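Long-range contacts in TRAP-type C4-dicarboxylate:H+ symport system substrate-binding component DctP (Shewanella oneidensis, PDB 4MX6), which binds succinate and probably delivers such C4-dicarboxylates in the periplasm to a TRAP-type proton symport system for uptake: residues V37-S42 with V95-P100; K228-Q233 with S295-L300; V180-V185 with P197-F202; G152-G157 with E272-G277. All blocks are in the same frame, centred on the assembly; numbering follows the deposited sequence. Where two conformers were deposited one is given.

Contact 1 (V37-S42 with V95-P100); sequences VEIKFS and VQFVAP
Phe41 and Phe97 form a single beta bridge, by which the loop 95-100 is laid against strand 37-42, whose other neighbour is the parallel strand 70-75. The fold is that of a periplasmic binding protein, and the loop runs on to Ala99, whose carbonyl takes a hydrogen bond from the succinate-binding Lys51. The side chain of Gln96 takes part in the pairing, its amide oxygen serving as acceptor for a strand N-H. Its CB rests 3.6 Å from Lys40 O and close to Ile39 CG2. A bend at chi2 (68°) turns CD back toward the strand, and Gln96 OE1 accepts from Lys40 N at 2.8 Å, in the plane of its own carbonyl and with an N-H...O angle of 164°. A water gives a second proton to OE1 and also bonds to Glu38 O, while Gln96 NE2 is held by Asn93. Lys40 is thus gripped at both backbone ends, for Lys40 O receives Gln96 N at 3.0 Å and Phe97 N at 3.1 Å. One step on, Ser42 N reaches Phe97 O at 3.3 Å. Among the apolar groups, Ile39 CG2 meets the Phe97 ring in plane at its edge, 3.4 Å from Phe97 CE2. Phe97 CB in turn lies over one face of the Phe41 ring, 3.9 Å from the centroid and 19° off the normal, a CH-pi contact.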
loop_
_atom_site.group_PDB
_atom_site.type_symbol
_atom_site.label_atom_id
_atom_site.label_comp_id
_atom_site.label_asym_id
_atom_site.label_seq_id
_atom_site.Cartn_x
_atom_site.Cartn_y
_atom_site.Cartn_z
ATOM N N VAL A 37 6.080 -0.029 -29.091
ATOM C CA VAL A 37 6.845 -0.441 -27.930
ATOM C C VAL A 37 5.858 -0.889 -26.853
ATOM O O VAL A 37 4.924 -0.163 -26.502
ATOM C CB VAL A 37 7.759 0.693 -27.426
ATOM C CG1 VAL A 37 8.407 0.322 -26.109
ATOM C CG2 VAL A 37 8.830 1.001 -28.465
ATOM N N GLU A 38 6.039 -2.110 -26.361
ATOM C CA GLU A 38 5.187 -2.616 -25.292
ATOM C C GLU A 38 5.720 -2.192 -23.937
ATOM O O GLU A 38 6.880 -2.444 -23.599
ATOM C CB GLU A 38 5.071 -4.139 -25.344
ATOM C CG GLU A 38 4.140 -4.713 -24.264
ATOM C CD GLU A 38 4.091 -6.228 -24.254
ATOM O OE1 GLU A 38 4.975 -6.856 -24.873
ATOM O OE2 GLU A 38 3.160 -6.797 -23.637
ATOM N N ILE A 39 4.848 -1.548 -23.174
ATOM C CA ILE A 39 5.109 -1.163 -21.803
ATOM C C ILE A 39 4.313 -2.098 -20.897
ATOM O O ILE A 39 3.100 -2.184 -21.029
ATOM C CB ILE A 39 4.635 0.281 -21.567
ATOM C CG1 ILE A 39 5.478 1.277 -22.365
ATOM C CG2 ILE A 39 4.693 0.620 -20.104
ATOM C CD1 ILE A 39 4.918 2.686 -22.337
ATOM N N LYS A 40 4.992 -2.830 -20.018
ATOM C CA LYS A 40 4.307 -3.735 -19.094
ATOM C C LYS A 40 4.154 -3.097 -17.717
ATOM O O LYS A 40 5.102 -2.495 -17.207
ATOM C CB LYS A 40 5.072 -5.049 -18.968
ATOM C CG LYS A 40 5.188 -5.802 -20.266
ATOM C CD LYS A 40 5.871 -7.154 -20.090
ATOM C CE LYS A 40 6.180 -7.789 -21.434
ATOM N NZ LYS A 40 6.706 -9.159 -21.297
ATOM N N PHE A 41 2.953 -3.233 -17.144
ATOM C CA PHE A 41 2.617 -2.721 -15.813
ATOM C C PHE A 41 2.054 -3.912 -15.049
ATOM O O PHE A 41 0.987 -4.426 -15.400
ATOM C CB PHE A 41 1.571 -1.615 -15.942
ATOM C CG PHE A 41 1.362 -0.781 -14.688
ATOM C CD1 PHE A 41 1.410 -1.313 -13.410
ATOM C CD2 PHE A 41 1.100 0.555 -14.814
ATOM C CE1 PHE A 41 1.212 -0.508 -12.298
ATOM C CE2 PHE A 41 0.907 1.357 -13.707
ATOM C CZ PHE A 41 0.946 0.812 -12.454
ATOM N N SER A 42 2.771 -4.392 -14.040
ATOM C CA SER A 42 2.264 -5.497 -13.237
ATOM C C SER A 42 1.910 -5.028 -11.841
ATOM O O SER A 42 2.505 -4.089 -11.323
ATOM C CB SER A 42 3.264 -6.657 -13.181
ATOM O OG SER A 42 4.481 -6.315 -12.535
ATOM N N VAL A 95 9.688 -5.671 -16.571
ATOM C CA VAL A 95 8.442 -4.921 -16.415
ATOM C C VAL A 95 8.881 -3.454 -16.351
ATOM O O VAL A 95 10.000 -3.179 -15.922
ATOM C CB VAL A 95 7.636 -5.392 -15.152
ATOM C CG1 VAL A 95 8.393 -5.138 -13.853
ATOM C CG2 VAL A 95 6.263 -4.772 -15.102
ATOM N N GLN A 96 8.023 -2.537 -16.783
ATOM C CA GLN A 96 8.389 -1.129 -16.909
ATOM C C GLN A 96 7.772 -0.244 -15.816
ATOM O O GLN A 96 8.352 0.781 -15.465
ATOM C CB GLN A 96 8.008 -0.613 -18.301
ATOM C CG GLN A 96 8.944 -1.113 -19.394
ATOM C CD GLN A 96 8.835 -2.607 -19.642
ATOM O OE1 GLN A 96 7.750 -3.135 -19.906
ATOM N NE2 GLN A 96 9.964 -3.299 -19.572
ATOM N N PHE A 97 6.608 -0.624 -15.291
ATOM C CA PHE A 97 5.968 0.085 -14.182
ATOM C C PHE A 97 5.434 -0.909 -13.172
ATOM O O PHE A 97 4.824 -1.901 -13.546
ATOM C CB PHE A 97 4.810 0.985 -14.662
ATOM C CG PHE A 97 5.255 2.100 -15.565
ATOM C CD1 PHE A 97 5.698 3.309 -15.065
ATOM C CD2 PHE A 97 5.279 1.919 -16.939
ATOM C CE1 PHE A 97 6.126 4.324 -15.924
ATOM C CE2 PHE A 97 5.721 2.925 -17.783
ATOM C CZ PHE A 97 6.144 4.109 -17.266
ATOM N N VAL A 98 5.678 -0.614 -11.900
ATOM C CA VAL A 98 5.036 -1.303 -10.788
ATOM C C VAL A 98 4.622 -0.239 -9.769
ATOM O O VAL A 98 5.055 0.920 -9.860
ATOM C CB VAL A 98 5.948 -2.382 -10.152
ATOM C CG1 VAL A 98 6.202 -3.510 -11.157
ATOM C CG2 VAL A 98 7.269 -1.797 -9.659
ATOM N N ALA A 99 3.777 -0.615 -8.812
ATOM C CA ALA A 99 3.306 0.331 -7.806
ATOM C C ALA A 99 3.152 -0.384 -6.459
ATOM O O ALA A 99 2.035 -0.590 -5.962
ATOM C CB ALA A 99 2.020 1.015 -8.248
ATOM N N PRO A 100 4.286 -0.775 -5.858
ATOM C CA PRO A 100 4.236 -1.476 -4.574
ATOM C C PRO A 100 3.776 -0.582 -3.450
ATOM O O PRO A 100 4.013 0.632 -3.453
ATOM C CB PRO A 100 5.701 -1.887 -4.331
ATOM C CG PRO A 100 6.418 -1.654 -5.643
ATOM C CD PRO A 100 5.674 -0.533 -6.286
HETATM O O HOH W 1 7.724 -4.697 -22.335
HETATM O O HOH W 2 3.025 -3.415 -8.660
#

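Contact 2 (K228-Q233 with S295-L300); sequences KFYEVQ and SKLSQL
The ring of Tyr230 meets Ser295 and Leu297 while carrying Glu231 on one of its faces: Glu231 CG stands 3.8 Å above the plane, offset toward the rim. Tyr230 CG sits between the backbone N and the carbonyl carbon (chi1 68°), and the CD2-CE2 side of the ring lies by Ser295 at the end of helix 260-295. Ser295 OG comes obliquely to the ring, 3.5 Å from Tyr230 CE2, and the CD1 methyl of Leu297 approaches the same carbon, also touching Glu231 CG at 3.9 Å. The aliphatic part of Glu231 is therefore shared between ring and leucine. The hydroxyl of Ser295 has two backbone partners: OG accepts from Leu297 N at 3.1 Å and bonds to Ile292 O in the preceding turn. An alanine here would probably leave Leu297 N and Ile292 O without this partner and the chain beyond the helix freer to turn. Further along, Ser298 OG, anti to its backbone N (chi1 -169°), donates to Gln233 O at 2.8 Å, coming from above the carbonyl plane. A water lies 2.7 Å from both Tyr230 O and Leu297 O and bridges them, though it probably cannot serve every acceptor near it at once. The amide of Gln233 turns to other partners, Thr162 and Asp215 among them. The contact joins the 3-10 turn around Tyr230 to a helix exit, where an ST turn at Ser295 and Lys296 with positive phi lead from helix 260-295 into strand 299-301, which pairs in parallel with strand 235-237.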
loop_
_atom_site.group_PDB
_atom_site.type_symbol
_atom_site.label_atom_id
_atom_site.label_comp_id
_atom_site.label_asym_id
_atom_site.label_seq_id
_atom_site.Cartn_x
_atom_site.Cartn_y
_atom_site.Cartn_z
ATOM N N LYS A 228 -11.894 -11.011 -0.650
ATOM C CA LYS A 228 -12.827 -11.829 0.144
ATOM C C LYS A 228 -12.257 -12.238 1.495
ATOM O O LYS A 228 -12.662 -13.261 2.059
ATOM C CB LYS A 228 -13.336 -13.055 -0.638
ATOM C CG LYS A 228 -13.925 -12.700 -1.991
ATOM C CD LYS A 228 -15.048 -11.695 -1.896
ATOM C CE LYS A 228 -15.292 -10.998 -3.224
ATOM N NZ LYS A 228 -16.078 -9.754 -3.058
ATOM N N PHE A 229 -11.366 -11.429 2.049
ATOM C CA PHE A 229 -10.842 -11.730 3.372
ATOM C C PHE A 229 -11.985 -11.778 4.400
ATOM O O PHE A 229 -11.911 -12.521 5.375
ATOM C CB PHE A 229 -9.806 -10.699 3.838
ATOM C CG PHE A 229 -8.559 -10.586 2.972
ATOM C CD1 PHE A 229 -8.139 -11.597 2.116
ATOM C CD2 PHE A 229 -7.795 -9.428 3.046
ATOM C CE1 PHE A 229 -6.985 -11.434 1.348
ATOM C CE2 PHE A 229 -6.662 -9.268 2.308
ATOM C CZ PHE A 229 -6.251 -10.261 1.451
ATOM N N TYR A 230 -13.021 -10.974 4.180
ATOM C CA TYR A 230 -14.144 -10.915 5.111
ATOM C C TYR A 230 -14.949 -12.219 5.146
ATOM O O TYR A 230 -15.730 -12.424 6.071
ATOM C CB TYR A 230 -15.066 -9.731 4.794
ATOM C CG TYR A 230 -15.833 -9.857 3.488
ATOM C CD1 TYR A 230 -15.235 -9.568 2.272
ATOM C CD2 TYR A 230 -17.161 -10.267 3.468
ATOM C CE1 TYR A 230 -15.936 -9.673 1.074
ATOM C CE2 TYR A 230 -17.863 -10.382 2.277
ATOM C CZ TYR A 230 -17.244 -10.095 1.081
ATOM O OH TYR A 230 -17.930 -10.185 -0.120
ATOM N N GLU A 231 -14.783 -13.093 4.148
ATOM C CA GLU A 231 -15.486 -14.377 4.138
ATOM C C GLU A 231 -14.784 -15.424 5.002
ATOM O O GLU A 231 -15.353 -16.491 5.245
ATOM C CB GLU A 231 -15.646 -14.889 2.707
ATOM C CG GLU A 231 -16.508 -13.968 1.851
ATOM C CD GLU A 231 -16.792 -14.496 0.452
ATOM O OE1 GLU A 231 -16.221 -15.528 0.051
ATOM O OE2 GLU A 231 -17.578 -13.843 -0.257
ATOM N N VAL A 232 -13.586 -15.117 5.492
ATOM C CA VAL A 232 -12.795 -16.078 6.261
ATOM C C VAL A 232 -12.231 -15.451 7.542
ATOM O O VAL A 232 -11.293 -15.974 8.151
ATOM C CB VAL A 232 -11.666 -16.697 5.400
ATOM C CG1 VAL A 232 -12.254 -17.663 4.389
ATOM C CG2 VAL A 232 -10.842 -15.625 4.723
ATOM N N GLN A 233 -12.854 -14.354 7.954
ATOM C CA GLN A 233 -12.511 -13.659 9.198
ATOM C C GLN A 233 -13.813 -13.257 9.873
ATOM O O GLN A 233 -14.624 -12.570 9.259
ATOM C CB GLN A 233 -11.672 -12.408 8.913
ATOM C CG GLN A 233 -10.335 -12.711 8.283
ATOM C CD GLN A 233 -9.295 -13.058 9.328
ATOM O OE1 GLN A 233 -8.534 -12.200 9.751
ATOM N NE2 GLN A 233 -9.243 -14.312 9.733
ATOM N N SER A 295 -23.087 -7.990 3.480
ATOM C CA SER A 295 -22.961 -9.447 3.394
ATOM C C SER A 295 -23.370 -10.150 4.681
ATOM O O SER A 295 -23.758 -11.317 4.655
ATOM C CB SER A 295 -21.522 -9.839 3.062
ATOM O OG SER A 295 -20.684 -9.754 4.206
ATOM N N LYS A 296 -23.266 -9.442 5.801
ATOM C CA LYS A 296 -23.531 -10.004 7.125
ATOM C C LYS A 296 -22.593 -11.164 7.497
ATOM O O LYS A 296 -22.892 -11.919 8.415
ATOM C CB LYS A 296 -25.016 -10.399 7.256
ATOM C CG LYS A 296 -25.936 -9.179 7.139
ATOM C CD LYS A 296 -27.422 -9.513 7.121
ATOM C CE LYS A 296 -28.234 -8.323 6.600
ATOM N NZ LYS A 296 -29.450 -8.744 5.845
ATOM N N LEU A 297 -21.455 -11.290 6.818
ATOM C CA LEU A 297 -20.544 -12.409 7.061
ATOM C C LEU A 297 -19.478 -12.125 8.099
ATOM O O LEU A 297 -18.863 -13.039 8.632
ATOM C CB LEU A 297 -19.868 -12.846 5.767
ATOM C CG LEU A 297 -20.805 -13.464 4.721
ATOM C CD1 LEU A 297 -20.034 -13.838 3.456
ATOM C CD2 LEU A 297 -21.518 -14.677 5.286
ATOM N N SER A 298 -19.245 -10.852 8.374
ATOM C CA SER A 298 -18.199 -10.477 9.303
ATOM C C SER A 298 -18.666 -9.309 10.150
ATOM O O SER A 298 -19.272 -8.357 9.647
ATOM C CB SER A 298 -16.919 -10.119 8.545
ATOM O OG SER A 298 -15.818 -9.998 9.428
ATOM N N GLN A 299 -18.388 -9.386 11.442
ATOM C CA GLN A 299 -18.878 -8.388 12.378
ATOM C C GLN A 299 -17.929 -7.213 12.468
ATOM O O GLN A 299 -16.752 -7.385 12.751
ATOM C CB GLN A 299 -19.018 -8.994 13.772
ATOM C CG GLN A 299 -20.064 -10.074 13.909
ATOM C CD GLN A 299 -20.734 -10.030 15.271
ATOM O OE1 GLN A 299 -21.218 -8.980 15.701
ATOM N NE2 GLN A 299 -20.754 -11.161 15.962
ATOM N N LEU A 300 -18.469 -6.016 12.280
ATOM C CA LEU A 300 -17.727 -4.782 12.460
ATOM C C LEU A 300 -17.553 -4.456 13.945
ATOM O O LEU A 300 -18.514 -4.470 14.716
ATOM C CB LEU A 300 -18.469 -3.635 11.787
ATOM C CG LEU A 300 -17.825 -2.282 12.061
ATOM C CD1 LEU A 300 -16.523 -2.196 11.292
ATOM C CD2 LEU A 300 -18.777 -1.142 11.704
HETATM O O HOH W 3 -16.764 -14.399 7.589
#

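Contact 3 (V180-V185 with P197-F202); sequences VMASDV and PVKKPF
Val180 and Lys199 face each other as bridged residues of two parallel strands, their side chains on the same side of the sheet, where they cross obliquely with Val180 CG2 3.8 Å from Lys199 CG. The backbones are joined by Val180 N to Val198 O (2.8 Å) and Lys200 N to Val180 O (3.2 Å). From CG onward Lys199 is fully extended and runs past Ala182, its CD 4.0 Å from Ala182 CA and its CE beside Ser183 O. The ammonium group then meets Asp184 OD1 nearly along the C-O axis, in a salt bridge with NZ 2.8 Å away, and a water at 3.0 Å is a further partner of Lys199 NZ. An alanine in place of Asp184 would probably leave the charge of Lys199 without its mate and its tip free to swing. Asp184 opens helix 184-191 just after Ser183, the N-cap residue, whose OG bonds to Leu186 N and to Asp116. Met181 points away from residues 197-202, and its side chain lies close against the bound succinate. The contact belongs to a beta-alpha-beta unit: strand 177-180, helix 184-191 and strand 196-199, with the salt bridge tying the second strand to the start of the helix.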
loop_
_atom_site.group_PDB
_atom_site.type_symbol
_atom_site.label_atom_id
_atom_site.label_comp_id
_atom_site.label_asym_id
_atom_site.label_seq_id
_atom_site.Cartn_x
_atom_site.Cartn_y
_atom_site.Cartn_z
ATOM N N VAL A 180 1.856 -10.003 7.646
ATOM C CA VAL A 180 2.233 -8.635 7.306
ATOM C C VAL A 180 2.868 -8.616 5.916
ATOM O O VAL A 180 3.470 -9.595 5.460
ATOM C CB VAL A 180 3.207 -7.993 8.332
ATOM C CG1 VAL A 180 2.487 -7.718 9.641
ATOM C CG2 VAL A 180 4.450 -8.847 8.527
ATOM N N MET A 181 2.744 -7.462 5.264
ATOM C CA MET A 181 3.624 -7.125 4.156
ATOM C C MET A 181 5.068 -7.229 4.642
ATOM O O MET A 181 5.337 -7.151 5.842
ATOM C CB MET A 181 3.322 -5.707 3.662
ATOM C CG MET A 181 1.920 -5.562 3.075
ATOM S SD MET A 181 1.521 -3.913 2.463
ATOM C CE MET A 181 1.137 -3.032 3.979
ATOM N N ALA A 182 6.009 -7.368 3.714
ATOM C CA ALA A 182 7.397 -7.625 4.089
ATOM C C ALA A 182 8.110 -6.361 4.579
ATOM O O ALA A 182 8.898 -5.754 3.863
ATOM C CB ALA A 182 8.145 -8.265 2.944
ATOM N N SER A 183 7.814 -5.992 5.819
ATOM C CA SER A 183 8.291 -4.776 6.461
ATOM C C SER A 183 8.692 -5.060 7.894
ATOM O O SER A 183 7.908 -5.596 8.671
ATOM C CB SER A 183 7.172 -3.742 6.478
ATOM O OG SER A 183 7.444 -2.729 7.431
ATOM N N ASP A 184 9.908 -4.674 8.256
ATOM C CA ASP A 184 10.342 -4.759 9.650
ATOM C C ASP A 184 9.490 -3.881 10.582
ATOM O O ASP A 184 9.309 -4.207 11.759
ATOM C CB ASP A 184 11.804 -4.322 9.796
ATOM C CG ASP A 184 12.790 -5.298 9.186
ATOM O OD1 ASP A 184 12.455 -6.487 9.035
ATOM O OD2 ASP A 184 13.936 -4.866 8.909
ATOM N N VAL A 185 9.010 -2.743 10.084
ATOM C CA VAL A 185 8.192 -1.876 10.925
ATOM C C VAL A 185 6.864 -2.580 11.240
ATOM O O VAL A 185 6.403 -2.551 12.387
ATOM C CB VAL A 185 7.923 -0.502 10.262
ATOM C CG1 VAL A 185 6.965 0.314 11.114
ATOM C CG2 VAL A 185 9.223 0.272 10.051
ATOM N N PRO A 197 4.074 -11.803 14.025
ATOM C CA PRO A 197 3.990 -11.392 12.617
ATOM C C PRO A 197 4.649 -12.406 11.702
ATOM O O PRO A 197 5.681 -12.985 12.041
ATOM C CB PRO A 197 4.772 -10.082 12.592
ATOM C CG PRO A 197 5.780 -10.231 13.703
ATOM C CD PRO A 197 5.103 -11.049 14.771
ATOM N N VAL A 198 4.057 -12.570 10.522
ATOM C CA VAL A 198 4.526 -13.502 9.504
ATOM C C VAL A 198 4.560 -12.749 8.163
ATOM O O VAL A 198 3.520 -12.314 7.677
ATOM C CB VAL A 198 3.573 -14.735 9.408
ATOM C CG1 VAL A 198 4.098 -15.746 8.413
ATOM C CG2 VAL A 198 3.359 -15.391 10.785
ATOM N N LYS A 199 5.742 -12.550 7.573
ATOM C CA LYS A 199 5.840 -11.852 6.297
ATOM C C LYS A 199 5.474 -12.808 5.168
ATOM O O LYS A 199 6.102 -13.848 5.013
ATOM C CB LYS A 199 7.256 -11.304 6.085
ATOM C CG LYS A 199 7.697 -10.257 7.104
ATOM C CD LYS A 199 9.150 -9.858 6.897
ATOM C CE LYS A 199 9.631 -8.916 7.986
ATOM N NZ LYS A 199 11.033 -8.509 7.774
ATOM N N LYS A 200 4.468 -12.450 4.377
ATOM C CA LYS A 200 4.029 -13.280 3.257
ATOM C C LYS A 200 3.557 -12.402 2.108
ATOM O O LYS A 200 3.028 -11.324 2.332
ATOM C CB LYS A 200 2.873 -14.205 3.665
ATOM C CG LYS A 200 3.210 -15.250 4.711
ATOM C CD LYS A 200 4.112 -16.325 4.147
ATOM C CE LYS A 200 4.436 -17.375 5.184
ATOM N NZ LYS A 200 5.184 -18.519 4.602
ATOM N N PRO A 201 3.705 -12.882 0.866
ATOM C CA PRO A 201 3.209 -12.117 -0.286
ATOM C C PRO A 201 1.682 -12.026 -0.303
ATOM O O PRO A 201 0.975 -12.929 0.164
ATOM C CB PRO A 201 3.718 -12.917 -1.478
ATOM C CG PRO A 201 3.961 -14.254 -0.966
ATOM C CD PRO A 201 4.363 -14.130 0.459
ATOM N N PHE A 202 1.190 -10.946 -0.891
ATOM C CA PHE A 202 -0.229 -10.651 -0.903
ATOM C C PHE A 202 -1.038 -11.781 -1.515
ATOM O O PHE A 202 -2.141 -12.060 -1.060
ATOM C CB PHE A 202 -0.470 -9.358 -1.669
ATOM C CG PHE A 202 -1.886 -8.875 -1.634
ATOM C CD1 PHE A 202 -2.483 -8.517 -0.431
ATOM C CD2 PHE A 202 -2.624 -8.755 -2.800
ATOM C CE1 PHE A 202 -3.769 -8.022 -0.408
ATOM C CE2 PHE A 202 -3.911 -8.250 -2.773
ATOM C CZ PHE A 202 -4.488 -7.900 -1.569
HETATM O O HOH W 4 11.380 -6.694 5.466
#

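Contact 4 (G152-G157 with E272-G277); sequences GYLHNG and ESIALG
Leu154 and Ile274 lie where strand 148-158, paired antiparallel with strand 243-251, is packed against the long helix 260-295; in binding proteins of this family such long strands and a long helix run between the two lobes. Strand and helix segments run nearly parallel, 16° apart, with axes 7.8 Å from each other at closest approach. Such closeness depends on small residues at two places. The end of Ile274 lies against Gly152, its CD1 4.1 Å from Gly152 CA, and a CB modelled on this glycine would clash with that methyl. Gly277 does the same for the helix, for a CB there would come too close to Leu154 CD1. The other branch of Ile274, CG2, presses on the backbone of the strand at 3.2 Å from Tyr153 O, a tight approach of a methyl to a carbonyl. Leu154 answers from the strand. Its CG is anti to the backbone N (chi1 172°), and CD1 lies against the helix backbone, 3.8 Å from Ile274 O and equally near Gly277 C, with Ile274 CG2 somewhat farther off at 4.4 Å. Beyond the segments, Leu154 also packs on Tyr246, a succinate-binding residue whose hydroxyl is held by Asn156 ND2. Between the two segments themselves the chemistry is almost wholly that of methyls against backbone and methyl, which implies a union held by close fit and burial, while a hydrogen bond from His155 N to Asn278 OD1 joins the same strand and helix.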
loop_
_atom_site.group_PDB
_atom_site.type_symbol
_atom_site.label_atom_id
_atom_site.label_comp_id
_atom_site.label_asym_id
_atom_site.label_seq_id
_atom_site.Cartn_x
_atom_site.Cartn_y
_atom_site.Cartn_z
ATOM N N GLY A 152 5.255 8.993 -8.544
ATOM C CA GLY A 152 4.136 9.576 -7.836
ATOM C C GLY A 152 3.666 8.652 -6.728
ATOM O O GLY A 152 4.096 7.504 -6.636
ATOM N N TYR A 153 2.789 9.182 -5.887
ATOM C CA TYR A 153 2.113 8.432 -4.839
ATOM C C TYR A 153 0.696 8.116 -5.309
ATOM O O TYR A 153 0.012 8.972 -5.879
ATOM C CB TYR A 153 2.031 9.245 -3.555
ATOM C CG TYR A 153 3.355 9.455 -2.853
ATOM C CD1 TYR A 153 3.944 8.426 -2.134
ATOM C CD2 TYR A 153 3.995 10.689 -2.874
ATOM C CE1 TYR A 153 5.129 8.618 -1.455
ATOM C CE2 TYR A 153 5.197 10.882 -2.208
ATOM C CZ TYR A 153 5.759 9.842 -1.505
ATOM O OH TYR A 153 6.938 9.991 -0.807
ATOM N N LEU A 154 0.231 6.907 -5.018
ATOM C CA LEU A 154 -1.134 6.496 -5.314
ATOM C C LEU A 154 -1.751 5.988 -4.011
ATOM O O LEU A 154 -1.156 5.160 -3.324
ATOM C CB LEU A 154 -1.136 5.406 -6.389
ATOM C CG LEU A 154 -2.479 4.750 -6.677
ATOM C CD1 LEU A 154 -3.476 5.731 -7.275
ATOM C CD2 LEU A 154 -2.290 3.562 -7.614
ATOM N N HIS A 155 -2.934 6.483 -3.689
ATOM C CA HIS A 155 -3.595 6.072 -2.457
ATOM C C HIS A 155 -4.292 4.725 -2.537
ATOM O O HIS A 155 -4.811 4.331 -3.587
ATOM C CB HIS A 155 -4.644 7.109 -2.052
ATOM C CG HIS A 155 -4.055 8.449 -1.771
ATOM N ND1 HIS A 155 -4.611 9.655 -2.137
ATOM C CD2 HIS A 155 -2.907 8.750 -1.126
ATOM C CE1 HIS A 155 -3.817 10.635 -1.727
ATOM N NE2 HIS A 155 -2.774 10.104 -1.119
ATOM N N ASN A 156 -4.364 4.052 -1.387
ATOM C CA ASN A 156 -5.367 3.019 -1.175
ATOM C C ASN A 156 -6.267 3.447 -0.014
ATOM O O ASN A 156 -7.398 3.880 -0.247
ATOM C CB ASN A 156 -4.765 1.631 -1.004
ATOM C CG ASN A 156 -5.828 0.552 -1.042
ATOM O OD1 ASN A 156 -6.935 0.740 -0.511
ATOM N ND2 ASN A 156 -5.533 -0.557 -1.695
ATOM N N GLY A 157 -5.762 3.401 1.216
ATOM C CA GLY A 157 -6.577 3.790 2.348
ATOM C C GLY A 157 -5.918 3.477 3.666
ATOM O O GLY A 157 -4.803 2.988 3.707
ATOM N N GLU A 272 -2.316 11.743 -14.654
ATOM C CA GLU A 272 -3.771 11.763 -14.732
ATOM C C GLU A 272 -4.380 10.453 -14.217
ATOM O O GLU A 272 -5.426 10.447 -13.569
ATOM C CB GLU A 272 -4.210 12.048 -16.165
ATOM C CG GLU A 272 -3.930 13.457 -16.584
ATOM C CD GLU A 272 -4.268 13.694 -18.039
ATOM O OE1 GLU A 272 -5.323 13.180 -18.494
ATOM O OE2 GLU A 272 -3.482 14.391 -18.737
ATOM N N SER A 273 -3.710 9.350 -14.497
ATOM C CA SER A 273 -4.172 8.048 -14.036
ATOM C C SER A 273 -4.116 7.955 -12.503
ATOM O O SER A 273 -5.000 7.378 -11.879
ATOM C CB SER A 273 -3.319 6.961 -14.684
ATOM O OG SER A 273 -3.438 7.003 -16.102
ATOM N N ILE A 274 -3.067 8.520 -11.912
ATOM C CA ILE A 274 -2.927 8.554 -10.460
ATOM C C ILE A 274 -4.054 9.399 -9.859
ATOM O O ILE A 274 -4.649 9.017 -8.845
ATOM C CB ILE A 274 -1.540 9.086 -10.048
ATOM C CG1 ILE A 274 -0.483 8.026 -10.344
ATOM C CG2 ILE A 274 -1.542 9.484 -8.572
ATOM C CD1 ILE A 274 0.953 8.477 -10.144
ATOM N N ALA A 275 -4.372 10.540 -10.468
ATOM C CA ALA A 275 -5.468 11.353 -9.959
ATOM C C ALA A 275 -6.779 10.569 -9.958
ATOM O O ALA A 275 -7.556 10.618 -8.997
ATOM C CB ALA A 275 -5.600 12.660 -10.755
ATOM N N LEU A 276 -7.037 9.846 -11.041
ATOM C CA LEU A 276 -8.236 9.034 -11.109
ATOM C C LEU A 276 -8.184 7.927 -10.051
ATOM O O LEU A 276 -9.168 7.682 -9.349
ATOM C CB LEU A 276 -8.421 8.448 -12.513
ATOM C CG LEU A 276 -9.678 7.579 -12.640
ATOM C CD1 LEU A 276 -10.934 8.351 -12.268
ATOM C CD2 LEU A 276 -9.824 7.032 -14.024
ATOM N N GLY A 277 -7.045 7.251 -9.932
ATOM C CA GLY A 277 -6.910 6.207 -8.935
ATOM C C GLY A 277 -7.154 6.698 -7.523
ATOM O O GLY A 277 -7.754 5.992 -6.720
#

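How the contacts relate
Along the chain contact 1 closes first; contact 3 then lies nested in the loop closed by contact 4, and contacts 2 and 4 alternate their segments. Contacts 3 and 4 are on opposite sides of the chain's centre, their own centres 23 Å apart. The centres of contacts 1 and 4 are about 16 Å apart, and strand 243-251, the partner of strand 148-158, touches both. Helix 260-295 carries half of contact 4 and leads into strand 299-301 of contact 2. Contacts 2 and 3 meet where Phe229 CZ packs 3.8 Å from Phe202 CE1. Contacts 1, 3 and 4 lie nearer to succinate than contact 2, so the site draws on segments far apart in the sequence.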